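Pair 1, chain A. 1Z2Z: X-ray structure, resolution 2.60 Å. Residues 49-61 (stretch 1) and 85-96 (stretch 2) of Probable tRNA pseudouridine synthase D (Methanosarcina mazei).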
# COMPACT_ATOMS: atom_id res chain seq x y z
N TYR A 49 19.78 -8.65 23.46
CA TYR A 49 18.93 -8.98 22.33
C TYR A 49 19.72 -9.80 21.30
O TYR A 49 20.79 -9.40 20.83
CB TYR A 49 18.37 -7.69 21.70
CG TYR A 49 17.16 -7.11 22.42
CD1 TYR A 49 15.95 -7.78 22.39
CD2 TYR A 49 17.23 -5.91 23.13
CE1 TYR A 49 14.83 -7.29 23.05
CE2 TYR A 49 16.11 -5.40 23.81
CZ TYR A 49 14.91 -6.10 23.76
OH TYR A 49 13.78 -5.67 24.43
N LEU A 50 19.19 -10.97 20.96
CA LEU A 50 19.84 -11.86 20.01
C LEU A 50 19.25 -11.56 18.64
O LEU A 50 18.03 -11.58 18.48
CB LEU A 50 19.59 -13.33 20.41
CG LEU A 50 20.49 -14.40 19.79
CD1 LEU A 50 20.17 -14.50 18.34
CD2 LEU A 50 21.95 -14.07 20.00
N ILE A 51 20.09 -11.27 17.66
CA ILE A 51 19.60 -10.94 16.33
C ILE A 51 19.78 -12.06 15.32
O ILE A 51 20.91 -12.47 14.99
CB ILE A 51 20.26 -9.67 15.75
CG1 ILE A 51 20.41 -8.57 16.82
CG2 ILE A 51 19.42 -9.19 14.59
CD1 ILE A 51 19.12 -8.20 17.56
N VAL A 52 18.66 -12.52 14.80
CA VAL A 52 18.62 -13.63 13.87
C VAL A 52 18.00 -13.34 12.51
O VAL A 52 17.05 -12.57 12.40
CB VAL A 52 17.82 -14.79 14.50
CG1 VAL A 52 18.05 -16.06 13.72
CG2 VAL A 52 18.22 -14.95 15.95
N GLU A 53 18.53 -14.00 11.49
CA GLU A 53 18.01 -13.86 10.14
C GLU A 53 16.97 -14.96 10.01
O GLU A 53 17.28 -16.14 10.14
CB GLU A 53 19.10 -14.08 9.11
CG GLU A 53 18.62 -13.92 7.71
CD GLU A 53 19.66 -14.36 6.70
OE1 GLU A 53 19.50 -15.46 6.13
OE2 GLU A 53 20.65 -13.61 6.51
N LEU A 54 15.73 -14.55 9.79
CA LEU A 54 14.61 -15.46 9.67
C LEU A 54 14.29 -15.75 8.20
O LEU A 54 14.12 -14.83 7.41
CB LEU A 54 13.40 -14.85 10.36
CG LEU A 54 12.02 -15.50 10.19
CD1 LEU A 54 12.09 -16.97 10.60
CD2 LEU A 54 10.99 -14.73 11.04
N THR A 55 14.23 -17.03 7.84
CA THR A 55 13.90 -17.41 6.48
C THR A 55 12.72 -18.32 6.64
O THR A 55 12.82 -19.34 7.31
CB THR A 55 15.04 -18.18 5.80
OG1 THR A 55 16.26 -17.43 5.91
CG2 THR A 55 14.71 -18.39 4.32
N LYS A 56 11.60 -17.95 6.04
CA LYS A 56 10.41 -18.75 6.19
C LYS A 56 9.75 -19.08 4.86
O LYS A 56 9.83 -18.32 3.90
CB LYS A 56 9.43 -18.04 7.13
CG LYS A 56 8.84 -16.73 6.61
CD LYS A 56 8.05 -16.04 7.71
CE LYS A 56 6.88 -15.29 7.12
NZ LYS A 56 7.28 -14.56 5.90
N ARG A 57 9.10 -20.23 4.81
CA ARG A 57 8.46 -20.67 3.60
C ARG A 57 7.00 -20.92 3.87
O ARG A 57 6.64 -21.81 4.65
CB ARG A 57 9.13 -21.95 3.10
CG ARG A 57 8.50 -22.52 1.85
CD ARG A 57 9.29 -23.70 1.29
NE ARG A 57 8.71 -24.18 0.03
CZ ARG A 57 7.49 -24.72 -0.10
NH1 ARG A 57 7.06 -25.11 -1.29
NH2 ARG A 57 6.71 -24.89 0.97
N ASP A 58 6.15 -20.12 3.24
CA ASP A 58 4.71 -20.27 3.41
C ASP A 58 4.26 -20.21 4.88
O ASP A 58 3.36 -20.95 5.29
CB ASP A 58 4.27 -21.58 2.78
CG ASP A 58 2.78 -21.67 2.67
OD1 ASP A 58 2.25 -22.80 2.49
OD2 ASP A 58 2.13 -20.61 2.78
N TRP A 59 4.90 -19.34 5.65
CA TRP A 59 4.56 -19.16 7.06
C TRP A 59 3.99 -17.77 7.31
O TRP A 59 4.35 -16.81 6.64
CB TRP A 59 5.79 -19.30 7.95
CG TRP A 59 6.13 -20.67 8.43
CD1 TRP A 59 6.87 -21.60 7.76
CD2 TRP A 59 5.88 -21.20 9.73
NE1 TRP A 59 7.11 -22.68 8.58
CE2 TRP A 59 6.52 -22.47 9.78
CE3 TRP A 59 5.19 -20.75 10.85
CZ2 TRP A 59 6.48 -23.27 10.93
CZ3 TRP A 59 5.15 -21.54 11.98
CH2 TRP A 59 5.79 -22.79 12.02
N ASP A 60 3.11 -17.68 8.30
CA ASP A 60 2.50 -16.43 8.71
C ASP A 60 3.29 -15.95 9.92
O ASP A 60 3.37 -16.66 10.93
CB ASP A 60 1.06 -16.67 9.13
CG ASP A 60 0.40 -15.42 9.64
OD1 ASP A 60 -0.25 -15.49 10.70
OD2 ASP A 60 0.52 -14.37 8.97
N THR A 61 3.87 -14.76 9.82
CA THR A 61 4.67 -14.18 10.90
C THR A 61 4.03 -14.27 12.28
O THR A 61 4.69 -14.66 13.25
CB THR A 61 4.99 -12.71 10.61
OG1 THR A 61 5.61 -12.60 9.32
CG2 THR A 61 5.93 -12.16 11.67
N LYS A 85 6.63 -9.78 6.33
CA LYS A 85 6.71 -10.33 4.98
C LYS A 85 5.54 -11.26 4.70
O LYS A 85 4.94 -11.83 5.62
CB LYS A 85 8.03 -11.07 4.79
CG LYS A 85 9.21 -10.43 5.47
CD LYS A 85 9.55 -9.06 4.91
CE LYS A 85 10.54 -8.34 5.82
NZ LYS A 85 11.18 -7.12 5.20
N ASP A 86 5.21 -11.40 3.42
CA ASP A 86 4.10 -12.24 2.95
C ASP A 86 4.24 -13.70 3.37
O ASP A 86 5.32 -14.30 3.29
CB ASP A 86 4.02 -12.20 1.41
CG ASP A 86 3.46 -10.90 0.87
OD1 ASP A 86 3.83 -10.53 -0.27
OD2 ASP A 86 2.64 -10.25 1.57
N LYS A 87 3.12 -14.26 3.81
CA LYS A 87 3.01 -15.65 4.22
C LYS A 87 3.29 -16.54 2.99
O LYS A 87 4.32 -17.22 2.93
CB LYS A 87 1.61 -15.88 4.83
CG LYS A 87 0.85 -17.15 4.45
CD LYS A 87 1.51 -18.43 4.95
CE LYS A 87 0.55 -19.61 4.90
NZ LYS A 87 -0.46 -19.48 5.97
N ARG A 88 2.40 -16.49 2.00
CA ARG A 88 2.61 -17.30 0.80
C ARG A 88 3.82 -16.87 -0.00
O ARG A 88 3.67 -16.29 -1.08
CB ARG A 88 1.37 -17.27 -0.12
CG ARG A 88 1.46 -18.30 -1.26
CD ARG A 88 0.11 -18.64 -1.90
NE ARG A 88 0.23 -19.63 -2.98
CZ ARG A 88 0.55 -20.92 -2.80
NH1 ARG A 88 0.78 -21.39 -1.58
NH2 ARG A 88 0.64 -21.73 -3.84
N ALA A 89 5.02 -17.16 0.49
CA ALA A 89 6.22 -16.76 -0.23
C ALA A 89 7.47 -17.22 0.49
O ALA A 89 7.41 -17.70 1.62
CB ALA A 89 6.26 -15.25 -0.37
N LEU A 90 8.61 -17.11 -0.18
CA LEU A 90 9.86 -17.48 0.46
C LEU A 90 10.51 -16.16 0.84
O LEU A 90 11.00 -15.42 -0.01
CB LEU A 90 10.75 -18.28 -0.48
CG LEU A 90 12.17 -18.49 0.05
CD1 LEU A 90 12.14 -19.15 1.40
CD2 LEU A 90 12.97 -19.29 -0.95
N THR A 91 10.52 -15.89 2.14
CA THR A 91 11.04 -14.63 2.63
C THR A 91 12.11 -14.70 3.71
O THR A 91 12.01 -15.50 4.65
CB THR A 91 9.91 -13.81 3.21
OG1 THR A 91 9.58 -14.34 4.50
CG2 THR A 91 8.69 -13.90 2.31
N THR A 92 13.10 -13.82 3.57
CA THR A 92 14.23 -13.68 4.48
C THR A 92 14.15 -12.29 5.14
O THR A 92 13.84 -11.30 4.47
CB THR A 92 15.53 -13.77 3.68
OG1 THR A 92 15.56 -15.01 2.96
CG2 THR A 92 16.75 -13.68 4.57
N GLN A 93 14.44 -12.19 6.44
CA GLN A 93 14.39 -10.90 7.13
C GLN A 93 15.14 -10.96 8.44
O GLN A 93 15.47 -12.04 8.93
CB GLN A 93 12.96 -10.50 7.44
CG GLN A 93 12.35 -11.32 8.56
CD GLN A 93 10.87 -11.08 8.68
OE1 GLN A 93 10.06 -12.01 8.62
NE2 GLN A 93 10.51 -9.82 8.85
N LYS A 94 15.41 -9.79 9.03
CA LYS A 94 16.12 -9.74 10.30
C LYS A 94 15.11 -9.61 11.45
O LYS A 94 14.09 -8.94 11.31
CB LYS A 94 17.11 -8.58 10.29
CG LYS A 94 17.69 -8.23 11.66
CD LYS A 94 18.75 -7.13 11.57
CE LYS A 94 19.96 -7.61 10.78
NZ LYS A 94 21.09 -6.63 10.71
N ILE A 95 15.35 -10.30 12.55
CA ILE A 95 14.46 -10.22 13.70
C ILE A 95 15.29 -10.15 14.97
O ILE A 95 16.52 -10.32 14.95
CB ILE A 95 13.52 -11.45 13.80
CG1 ILE A 95 14.32 -12.73 14.05
CG2 ILE A 95 12.67 -11.57 12.55
CD1 ILE A 95 13.44 -13.91 14.56
N SER A 96 14.63 -9.87 16.08
CA SER A 96 15.36 -9.82 17.34
C SER A 96 14.61 -10.66 18.35
O SER A 96 13.38 -10.75 18.33
CB SER A 96 15.51 -8.38 17.84
OG SER A 96 14.26 -7.89 18.31
O HOH W 1 11.56 -13.76 6.69
O HOH W 2 -0.57 -20.44 1.35
O HOH W 3 2.49 -13.53 7.37

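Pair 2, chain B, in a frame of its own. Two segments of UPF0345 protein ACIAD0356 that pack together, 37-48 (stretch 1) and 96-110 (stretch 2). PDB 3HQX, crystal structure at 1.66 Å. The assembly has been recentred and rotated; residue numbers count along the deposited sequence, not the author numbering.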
# COMPACT_ATOMS: atom_id res chain seq x y z
N THR B 37 6.51 18.54 5.68
CA THR B 37 7.40 17.45 5.25
C THR B 37 6.64 16.23 4.78
O THR B 37 5.45 16.11 5.06
CB THR B 37 8.41 17.07 6.30
OG1 THR B 37 7.73 16.59 7.44
CG2 THR B 37 9.27 18.33 6.70
N LYS B 38 7.32 15.40 4.00
CA LYS B 38 6.68 14.26 3.38
C LYS B 38 7.50 13.00 3.62
O LYS B 38 8.72 13.05 3.72
CB LYS B 38 6.51 14.47 1.88
CG LYS B 38 5.65 15.65 1.50
CD LYS B 38 6.44 16.78 0.90
CE LYS B 38 5.47 17.82 0.31
NZ LYS B 38 4.82 17.31 -0.95
N LYS B 39 6.80 11.86 3.66
CA LYS B 39 7.40 10.53 3.75
C LYS B 39 6.61 9.61 2.82
O LYS B 39 5.54 9.99 2.37
CB LYS B 39 7.33 9.97 5.17
CG LYS B 39 8.12 10.82 6.19
CD LYS B 39 8.06 10.23 7.58
CE LYS B 39 8.55 11.21 8.64
NZ LYS B 39 9.96 11.77 8.35
N THR B 40 7.21 8.50 2.48
CA THR B 40 6.53 7.43 1.71
C THR B 40 6.33 6.28 2.67
O THR B 40 7.27 5.91 3.40
CB THR B 40 7.45 6.98 0.58
OG1 THR B 40 7.66 8.14 -0.27
CG2 THR B 40 6.81 5.97 -0.25
N LEU B 41 5.13 5.74 2.70
CA LEU B 41 4.78 4.50 3.42
C LEU B 41 4.60 3.40 2.40
O LEU B 41 3.73 3.49 1.56
CB LEU B 41 3.49 4.72 4.25
CG LEU B 41 2.98 3.53 5.04
CD1 LEU B 41 4.00 2.90 6.05
CD2 LEU B 41 1.68 3.92 5.77
N GLY B 42 5.44 2.39 2.44
CA GLY B 42 5.43 1.44 1.32
C GLY B 42 5.62 -0.02 1.72
O GLY B 42 5.93 -0.32 2.87
N VAL B 43 5.40 -0.87 0.71
CA VAL B 43 5.54 -2.30 0.81
C VAL B 43 6.37 -2.75 -0.39
O VAL B 43 6.15 -2.29 -1.53
CB VAL B 43 4.17 -3.00 0.83
CG1 VAL B 43 4.33 -4.54 0.70
CG2 VAL B 43 3.38 -2.58 2.11
N ILE B 44 7.31 -3.62 -0.12
CA ILE B 44 8.02 -4.37 -1.18
C ILE B 44 7.64 -5.82 -0.96
O ILE B 44 7.77 -6.36 0.15
CB ILE B 44 9.54 -4.21 -1.11
CG1 ILE B 44 9.92 -2.77 -1.43
CG2 ILE B 44 10.22 -5.15 -2.18
CD1 ILE B 44 11.37 -2.45 -1.29
N LEU B 45 7.20 -6.46 -2.04
CA LEU B 45 6.84 -7.86 -2.02
C LEU B 45 8.03 -8.72 -2.42
O LEU B 45 8.97 -8.22 -2.97
CB LEU B 45 5.69 -8.06 -2.99
CG LEU B 45 4.37 -7.37 -2.70
CD1 LEU B 45 3.41 -7.68 -3.82
CD2 LEU B 45 3.83 -7.86 -1.39
N PRO B 46 7.99 -10.01 -2.11
CA PRO B 46 9.14 -10.88 -2.35
C PRO B 46 9.67 -10.77 -3.78
O PRO B 46 8.89 -10.77 -4.75
CB PRO B 46 8.61 -12.27 -2.00
CG PRO B 46 7.61 -12.00 -1.01
CD PRO B 46 6.93 -10.72 -1.40
N THR B 47 10.98 -10.63 -3.90
CA THR B 47 11.64 -10.28 -5.16
C THR B 47 12.41 -11.52 -5.63
O THR B 47 12.76 -12.37 -4.81
CB THR B 47 12.69 -9.13 -4.95
OG1 THR B 47 13.62 -9.51 -3.93
CG2 THR B 47 12.08 -7.81 -4.58
N GLU B 48 12.61 -11.64 -6.92
CA GLU B 48 13.53 -12.67 -7.44
C GLU B 48 14.87 -12.09 -7.74
O GLU B 48 15.84 -12.74 -7.57
CB GLU B 48 12.98 -13.34 -8.70
CG GLU B 48 12.00 -14.42 -8.43
CD GLU B 48 11.58 -15.12 -9.69
OE1 GLU B 48 10.80 -16.06 -9.62
OE2 GLU B 48 12.04 -14.72 -10.78
N LYS B 96 19.89 -0.99 -4.27
CA LYS B 96 19.31 -2.18 -4.86
C LYS B 96 18.91 -3.08 -3.73
O LYS B 96 19.75 -3.40 -2.89
CB LYS B 96 20.32 -2.89 -5.76
CG LYS B 96 20.93 -1.99 -6.86
CD LYS B 96 21.79 -2.79 -7.83
CE LYS B 96 22.15 -1.94 -9.01
NZ LYS B 96 22.61 -0.61 -8.53
N ILE B 97 17.63 -3.44 -3.69
CA ILE B 97 17.03 -4.06 -2.54
C ILE B 97 16.37 -5.38 -2.93
O ILE B 97 15.74 -5.50 -4.01
CB ILE B 97 16.05 -3.08 -1.85
CG1 ILE B 97 15.49 -3.67 -0.53
CG2 ILE B 97 14.90 -2.69 -2.79
CD1 ILE B 97 14.91 -2.58 0.44
N GLU B 98 16.54 -6.37 -2.07
CA GLU B 98 15.89 -7.68 -2.24
C GLU B 98 15.23 -8.10 -0.93
O GLU B 98 15.71 -7.76 0.16
CB GLU B 98 16.86 -8.75 -2.81
CG GLU B 98 18.23 -8.62 -2.33
CD GLU B 98 19.21 -9.58 -3.00
OE1 GLU B 98 19.40 -9.53 -4.23
OE2 GLU B 98 19.80 -10.37 -2.29
N THR B 99 14.15 -8.86 -1.04
CA THR B 99 13.50 -9.40 0.11
C THR B 99 12.81 -10.71 -0.22
O THR B 99 12.42 -10.90 -1.38
CB THR B 99 12.46 -8.38 0.70
OG1 THR B 99 11.94 -8.93 1.91
CG2 THR B 99 11.32 -8.06 -0.32
N ASP B 100 12.70 -11.60 0.75
CA ASP B 100 12.01 -12.92 0.55
C ASP B 100 10.60 -12.96 1.18
O ASP B 100 9.88 -13.97 1.08
CB ASP B 100 12.86 -14.05 1.17
CG ASP B 100 14.21 -14.21 0.50
OD1 ASP B 100 14.34 -13.90 -0.71
OD2 ASP B 100 15.15 -14.68 1.19
N GLU B 101 10.25 -11.88 1.88
CA GLU B 101 8.97 -11.77 2.57
C GLU B 101 8.43 -10.36 2.35
O GLU B 101 9.11 -9.49 1.79
CB GLU B 101 9.10 -12.01 4.08
CG GLU B 101 9.65 -13.42 4.51
CD GLU B 101 8.69 -14.52 4.30
OE1 GLU B 101 7.46 -14.27 4.34
OE2 GLU B 101 9.17 -15.68 4.18
N VAL B 102 7.18 -10.15 2.69
CA VAL B 102 6.65 -8.78 2.71
C VAL B 102 7.56 -7.88 3.53
O VAL B 102 7.94 -8.23 4.65
CB VAL B 102 5.21 -8.72 3.21
CG1 VAL B 102 4.73 -7.26 3.39
CG2 VAL B 102 4.29 -9.49 2.22
N LEU B 103 7.90 -6.74 2.95
CA LEU B 103 8.75 -5.75 3.59
C LEU B 103 7.99 -4.44 3.70
O LEU B 103 7.62 -3.85 2.66
CB LEU B 103 10.03 -5.50 2.77
CG LEU B 103 11.08 -4.61 3.40
CD1 LEU B 103 11.84 -5.38 4.53
CD2 LEU B 103 11.99 -3.95 2.36
N ASP B 104 7.73 -3.98 4.93
CA ASP B 104 7.11 -2.67 5.11
C ASP B 104 8.20 -1.69 5.43
O ASP B 104 9.09 -1.97 6.23
CB ASP B 104 6.13 -2.68 6.30
CG ASP B 104 4.90 -3.55 6.02
OD1 ASP B 104 3.87 -2.99 5.59
OD2 ASP B 104 4.95 -4.78 6.28
N TYR B 105 8.11 -0.51 4.84
CA TYR B 105 9.11 0.53 5.07
C TYR B 105 8.50 1.93 5.12
O TYR B 105 7.36 2.18 4.65
CB TYR B 105 10.23 0.47 4.00
CG TYR B 105 9.74 0.89 2.64
CD1 TYR B 105 9.74 2.23 2.27
CD2 TYR B 105 9.24 -0.03 1.74
CE1 TYR B 105 9.23 2.65 1.06
CE2 TYR B 105 8.75 0.38 0.50
CZ TYR B 105 8.73 1.70 0.18
OH TYR B 105 8.23 2.04 -1.05
N VAL B 106 9.27 2.85 5.74
CA VAL B 106 9.02 4.29 5.60
C VAL B 106 10.28 4.90 4.97
O VAL B 106 11.42 4.66 5.43
CB VAL B 106 8.75 4.92 6.95
CG1 VAL B 106 8.63 6.45 6.79
CG2 VAL B 106 7.42 4.39 7.54
N CYS B 107 10.08 5.69 3.93
CA CYS B 107 11.12 6.46 3.31
C CYS B 107 11.00 7.88 3.82
O CYS B 107 10.01 8.57 3.57
CB CYS B 107 11.03 6.38 1.80
SG CYS B 107 12.41 7.16 0.97
N HIS B 108 12.07 8.32 4.49
CA HIS B 108 12.19 9.65 5.04
C HIS B 108 13.00 10.50 4.09
O HIS B 108 14.13 10.17 3.75
CB HIS B 108 12.91 9.59 6.38
CG HIS B 108 12.19 8.82 7.43
ND1 HIS B 108 12.36 7.47 7.63
CD2 HIS B 108 11.28 9.23 8.34
CE1 HIS B 108 11.58 7.09 8.63
NE2 HIS B 108 10.93 8.12 9.09
N LEU B 109 12.44 11.62 3.65
CA LEU B 109 13.20 12.59 2.84
C LEU B 109 14.22 13.36 3.68
O LEU B 109 13.92 13.89 4.74
CB LEU B 109 12.26 13.54 2.10
CG LEU B 109 11.59 13.06 0.81
CD1 LEU B 109 11.01 14.28 0.08
CD2 LEU B 109 12.54 12.34 -0.14
N GLU B 110 15.48 13.45 3.27
CA GLU B 110 16.52 14.05 4.13
C GLU B 110 17.29 15.22 3.50
O GLU B 110 16.81 15.90 2.61
CB GLU B 110 17.55 13.01 4.55
CG GLU B 110 17.03 11.86 5.38
CD GLU B 110 16.60 12.24 6.76
OE1 GLU B 110 16.92 13.34 7.21
OE2 GLU B 110 15.97 11.41 7.42
O HOH W 4 10.59 13.20 5.92
O HOH W 5 3.80 -0.38 4.88

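The sharpest difference lies where A:Leu54 of pair 1 superposes on B:Gly42 of pair 2. A:Leu54 is a buried leucine facing A:Gln93, with CD2 3.8 Å from OE1 of that glutamine and 3.9 Å from CG2 of A:Ile95. B:Gly42 has no side chain, and its neighbour B:Tyr105, which matches A:Gln93, uses the room: the tyrosine ring lies over the glycine, B:Gly42 CA sitting 3.8 Å from the ring centroid in a CH-pi contact. A CB on B:Gly42 would fall 2.2 Å from B:Tyr105 OH, so the ring can lie there because the glycine is bare.

Beneath this contrast the backbones agree to 0.7 Å over 14 central residues. In each pair two antiparallel strands run side by side, at 158° in pair 1 and 163° in pair 2, and three hydrogen-bonded residue pairs match: A:Val52 with A:Ile95 and B:Thr40 with B:Cys107; A:Leu54 with A:Gln93 and B:Gly42 with B:Tyr105; A:Lys56 with A:Thr91 and B:Ile44 with B:Leu103. Each makes two N-H to O bonds, from A:Leu54 N to A:Gln93 O at 2.7 Å, for example, and from B:Gly42 N to B:Tyr105 O at 2.9 Å. Backbone groups alone make these ladders, so the same register can carry different side chains, provided that they fit one another.

The side chains of these paired residues, B:Gly42 having none, lie on one face of their sheet, where A:Lys56 and B:Ile44 give opposite answers to burial. The lysine's long chain brings its amine to polar partners: NZ donates to A:Thr91 OG1 at 2.7 Å and, weakly, to A:Asp86 O at 3.3 Å. One water lies 3.0 Å from A:Thr91 OG1, 3.0 Å from A:Gln93 OE1 and 2.9 Å from A:Leu54 O, and joins the polar groups of this face. B:Ile44 has no charge to satisfy and packs by shape, its CD1 3.8 Å from B:Ile97 CG2 and 4.0 Å from B:Leu103 CD2, its CG1 3.9 Å from B:Tyr105 CE2.

On the other face, A:Thr55 matches B:Val43, both beta-branched and well suited to a strand. A:Thr55 CG2 lies 4.0 Å from A:Leu90 CD1; B:Val43 CG1 lies 3.8 Å from CG1 of B:Val102, the counterpart of A:Leu90. Methyl packing thus survives the exchange.

Beyond the ladder, A:Asp58 and B:Pro46 coincide. The aspartate's backbone N donates to A:Ala89 O at 3.2 Å. Proline has no N-H to give; pair 2 instead bonds one residue later, B:Thr47 N to B:Thr99 O at 2.9 Å, while B:Thr47 OG1 accepts from B:Thr99 N at 3.0 Å.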